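Local coordinates for xylulose kinase (Bifidobacterium adolescentis ATCC 15703, PDB 3I8B), which probably phosphorylates D-xylulose to D-xylulose 5-phosphate with ATP, as a member of the FGGY carbohydrate kinase family, at residues A[5-10]-A[464-469]; A[20-25]-A[480-485]. One frame throughout, in Å; residues are numbered along the deposited sequence.

Contact 1 of 2, residues A[5-10]-A[464-469]; sequences TLVAGV and GAARQA
Val7 meets Ala466 and Ala469 with a side chain turned by chi1 of -64°. This sets CG1 anti to its own carbonyl carbon, while CG2 sits between the backbone N and that carbon. The contact lies where a helix from the C-terminal part of an FGGY kinase, a member of the actin-like ATPase clan, packs on the sheet of the N-terminal domain. Strand 6-10 and helix 464-469 approach to 5.9 Å between axes, with their directions 139° apart. No hydrogen bond links them. CG2 of Val7 lies 3.9 Å from Ala466 CB, and 3.4 Å from Ala466 O. One helical turn on, Ala469 CB meets Val7 CB at 4.0 Å. With only a CB on Ala465, Ala466 and Ala469, the helix comes close to the strand.

Strand 6-12 is the middle one of a five-stranded sheet, between strands 16-23 and 65-72. Ala469 also touches Ala67, and Gln468 OE1 bonds Gly271 N, so the helix reaches strands 65-72 and 267-273 as well. Gly9 marks the nearest backbone approach. A side chain there would point at the helix and run into Ala466 N. The bare backbone of glycine fits instead: Gly9 CA lies 3.5 Å from Ala466 N and 3.7 Å from Ala465 CB.

Contact 2 of 2, residues A[20-25]-A[480-485]; sequences RVTDAE and PAWQLT
Trp482 NE1 gives its hydrogen to Ala24 O, 3.1 Å away, with an N-H...O angle of 142°. The oxygen lies almost in the plane of the indole, at its edge. Relative to Ala24, the donor stands 51° out of the carbonyl plane. The six-membered ring continues the contact: Trp482 CZ2 is 3.6 Å from Asp23 O. Trp482 CH2 lies 3.7 Å from Thr22 OG1, which is buried here with no partner in the model. The placement of Thr22 is doubtful, since its CG2 clashes with Arg20 O.

Ala481 is the centre of an inverse gamma turn, closed by a weak bond from Trp482 N to Pro480 O. Pro480 CB lies 3.2 Å above one indole face, toward the rim. The turn belongs to the loop between helix 460-474 and strand 486-490, and it meets the end of strand 16-23 in the N-terminal domain. An alanine in place of Trp482 would probably leave Ala24 O without this N-H and open a gap beside Thr22 and Asp23.

Asp23 OD1 accepts a weak hydrogen bond from Glu25 N at 2.9 Å and another hydrogen bond from Thr26 N. Asp23 OD2 forms a salt bridge with Arg4.

In the fold
The two contacts lie on the same side of the chain's centre, with their own centres about 8 Å apart. Along the chain the order is 5-10, 20-25, 464-469, 480-485, so their segments alternate. Strands 6-12 and 16-23 are antiparallel neighbours in the five-stranded sheet, and Val7 O probably accepts a hydrogen bond from Thr22 N. Late in the chain, helix 460-474 leads into the loop holding 480-485, where Arg467 NE donates a hydrogen bond to Pro480 O. Trp482 also packs on Arg467, its CH2 3.4 Å from Arg467 CA. Together the contacts hold helix 460-474 and the loop after it against the N-terminal sheet, before strand 486-490 returns the chain to the seven-stranded sheet.

Contact 1 of 2, residues A[5-10]-A[464-469]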
# COMPACT_ATOMS: atom_id res chain seq x y z
N THR A 5 -11.61 27.05 -9.56
CA THR A 5 -11.71 25.63 -9.88
C THR A 5 -11.25 24.76 -8.71
O THR A 5 -10.14 24.91 -8.21
CB THR A 5 -10.89 25.30 -11.13
OG1 THR A 5 -11.23 26.24 -12.15
CG2 THR A 5 -11.20 23.87 -11.64
N LEU A 6 -12.13 23.87 -8.28
CA LEU A 6 -11.88 23.02 -7.13
C LEU A 6 -11.89 21.56 -7.57
O LEU A 6 -12.61 21.19 -8.50
CB LEU A 6 -12.98 23.23 -6.09
CG LEU A 6 -13.09 24.60 -5.40
CD1 LEU A 6 -14.25 24.61 -4.41
CD2 LEU A 6 -11.77 24.95 -4.70
N VAL A 7 -11.09 20.74 -6.90
CA VAL A 7 -11.18 19.29 -7.01
C VAL A 7 -11.36 18.73 -5.60
O VAL A 7 -11.30 19.46 -4.59
CB VAL A 7 -9.92 18.65 -7.67
CG1 VAL A 7 -9.76 19.10 -9.12
CG2 VAL A 7 -8.68 18.96 -6.87
N ALA A 8 -11.60 17.42 -5.52
CA ALA A 8 -11.77 16.78 -4.23
C ALA A 8 -10.96 15.50 -4.21
O ALA A 8 -11.04 14.69 -5.14
CB ALA A 8 -13.23 16.50 -3.96
N GLY A 9 -10.16 15.34 -3.17
CA GLY A 9 -9.42 14.11 -2.96
C GLY A 9 -10.12 13.38 -1.84
O GLY A 9 -10.33 13.93 -0.74
N VAL A 10 -10.52 12.15 -2.12
CA VAL A 10 -11.15 11.30 -1.11
C VAL A 10 -10.15 10.24 -0.68
O VAL A 10 -9.47 9.63 -1.52
CB VAL A 10 -12.43 10.62 -1.65
CG1 VAL A 10 -13.08 9.80 -0.55
CG2 VAL A 10 -13.40 11.66 -2.19
N GLY A 464 -2.84 13.45 -2.53
CA GLY A 464 -2.52 12.72 -3.75
C GLY A 464 -3.73 12.49 -4.64
O GLY A 464 -3.64 12.61 -5.87
N ALA A 465 -4.87 12.16 -4.04
CA ALA A 465 -6.08 11.96 -4.83
C ALA A 465 -6.55 13.27 -5.46
O ALA A 465 -6.99 13.29 -6.62
CB ALA A 465 -7.20 11.31 -3.99
N ALA A 466 -6.44 14.38 -4.73
CA ALA A 466 -6.81 15.67 -5.29
C ALA A 466 -5.85 16.04 -6.41
O ALA A 466 -6.27 16.62 -7.41
CB ALA A 466 -6.82 16.78 -4.20
N ARG A 467 -4.58 15.72 -6.24
CA ARG A 467 -3.57 16.02 -7.27
C ARG A 467 -3.86 15.25 -8.54
O ARG A 467 -3.68 15.75 -9.65
CB ARG A 467 -2.15 15.71 -6.76
CG ARG A 467 -1.05 16.34 -7.61
CD ARG A 467 0.38 16.07 -7.06
NE ARG A 467 1.37 16.68 -7.94
CZ ARG A 467 2.57 16.17 -8.23
NH1 ARG A 467 2.96 15.02 -7.69
NH2 ARG A 467 3.39 16.82 -9.05
N GLN A 468 -4.35 14.03 -8.40
CA GLN A 468 -4.64 13.22 -9.57
C GLN A 468 -5.89 13.73 -10.28
O GLN A 468 -5.95 13.74 -11.51
CB GLN A 468 -4.81 11.74 -9.20
CG GLN A 468 -5.13 10.84 -10.39
CD GLN A 468 -5.77 9.52 -9.95
OE1 GLN A 468 -6.91 9.50 -9.47
NE2 GLN A 468 -5.03 8.42 -10.09
N ALA A 469 -6.89 14.14 -9.50
CA ALA A 469 -8.10 14.71 -10.09
C ALA A 469 -7.76 16.03 -10.82
O ALA A 469 -8.25 16.28 -11.92
CB ALA A 469 -9.16 14.94 -9.03

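Contact 2 of 2, residues A[20-25]-A[480-485]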
# COMPACT_ATOMS: atom_id res chain seq x y z
N ARG A 20 -11.10 16.01 1.01
CA ARG A 20 -10.35 17.25 0.95
C ARG A 20 -10.68 18.07 -0.30
O ARG A 20 -10.14 17.85 -1.39
CB ARG A 20 -8.86 16.96 1.02
CG ARG A 20 -7.99 18.18 1.31
CD ARG A 20 -6.55 17.78 1.09
NE ARG A 20 -5.54 18.72 1.57
CZ ARG A 20 -5.03 19.71 0.84
NH1 ARG A 20 -5.48 19.94 -0.38
NH2 ARG A 20 -4.08 20.48 1.36
N VAL A 21 -11.59 19.02 -0.15
CA VAL A 21 -11.88 19.92 -1.25
C VAL A 21 -10.67 20.84 -1.43
O VAL A 21 -10.22 21.50 -0.49
CB VAL A 21 -13.16 20.72 -0.99
CG1 VAL A 21 -13.46 21.65 -2.17
CG2 VAL A 21 -14.33 19.77 -0.73
N THR A 22 -10.11 20.86 -2.63
CA THR A 22 -8.85 21.57 -2.78
C THR A 22 -8.74 22.39 -4.06
O THR A 22 -9.39 22.09 -5.07
CB THR A 22 -7.60 20.62 -2.57
OG1 THR A 22 -6.78 20.54 -3.74
CG2 THR A 22 -8.01 19.26 -2.14
N ASP A 23 -7.91 23.43 -3.99
CA ASP A 23 -7.68 24.31 -5.13
C ASP A 23 -6.91 23.56 -6.22
O ASP A 23 -5.81 23.06 -5.98
CB ASP A 23 -6.90 25.54 -4.66
CG ASP A 23 -6.74 26.57 -5.75
OD1 ASP A 23 -5.96 26.33 -6.69
OD2 ASP A 23 -7.38 27.63 -5.65
N ALA A 24 -7.49 23.47 -7.41
CA ALA A 24 -6.91 22.68 -8.49
C ALA A 24 -5.54 23.23 -8.90
O ALA A 24 -4.62 22.49 -9.27
CB ALA A 24 -7.84 22.64 -9.67
N GLU A 25 -5.41 24.53 -8.84
CA GLU A 25 -4.18 25.16 -9.32
C GLU A 25 -3.05 25.10 -8.29
O GLU A 25 -1.89 24.90 -8.66
CB GLU A 25 -4.48 26.59 -9.73
CG GLU A 25 -3.32 27.34 -10.34
CD GLU A 25 -3.77 28.71 -10.78
OE1 GLU A 25 -3.55 29.68 -10.03
OE2 GLU A 25 -4.39 28.80 -11.86
N PRO A 480 -0.01 18.36 -11.54
CA PRO A 480 0.07 19.70 -10.95
C PRO A 480 1.32 19.89 -10.09
O PRO A 480 1.55 19.10 -9.17
CB PRO A 480 -1.18 19.75 -10.06
CG PRO A 480 -2.15 18.88 -10.75
CD PRO A 480 -1.34 17.76 -11.35
N ALA A 481 2.09 20.93 -10.38
CA ALA A 481 3.28 21.25 -9.59
C ALA A 481 2.95 21.98 -8.28
O ALA A 481 3.24 23.16 -8.14
CB ALA A 481 4.24 22.08 -10.42
N TRP A 482 2.35 21.26 -7.33
CA TRP A 482 1.94 21.86 -6.05
C TRP A 482 3.11 22.05 -5.06
O TRP A 482 4.04 21.24 -5.01
CB TRP A 482 0.81 21.04 -5.40
CG TRP A 482 -0.50 21.08 -6.15
CD1 TRP A 482 -0.82 21.92 -7.19
CD2 TRP A 482 -1.67 20.28 -5.91
NE1 TRP A 482 -2.11 21.68 -7.60
CE2 TRP A 482 -2.66 20.69 -6.83
CE3 TRP A 482 -1.99 19.26 -4.99
CZ2 TRP A 482 -3.93 20.11 -6.88
CZ3 TRP A 482 -3.25 18.68 -5.04
CH2 TRP A 482 -4.21 19.11 -5.97
N GLN A 483 3.04 23.13 -4.28
CA GLN A 483 4.01 23.36 -3.22
C GLN A 483 3.95 22.25 -2.18
O GLN A 483 2.87 21.84 -1.76
CB GLN A 483 3.77 24.71 -2.53
CG GLN A 483 4.65 25.85 -3.02
CD GLN A 483 6.10 25.72 -2.57
OE1 GLN A 483 7.03 25.90 -3.37
NE2 GLN A 483 6.30 25.40 -1.29
N LEU A 484 5.12 21.78 -1.78
CA LEU A 484 5.24 20.79 -0.72
C LEU A 484 5.86 21.43 0.51
O LEU A 484 6.87 22.14 0.40
CB LEU A 484 6.12 19.65 -1.21
CG LEU A 484 5.65 19.08 -2.54
CD1 LEU A 484 6.79 18.44 -3.30
CD2 LEU A 484 4.48 18.10 -2.33
N THR A 485 5.27 21.18 1.68
CA THR A 485 5.84 21.68 2.92
C THR A 485 6.80 20.66 3.54
O THR A 485 6.46 19.49 3.72
CB THR A 485 4.75 22.09 3.93
OG1 THR A 485 3.92 23.11 3.36
CG2 THR A 485 5.37 22.65 5.21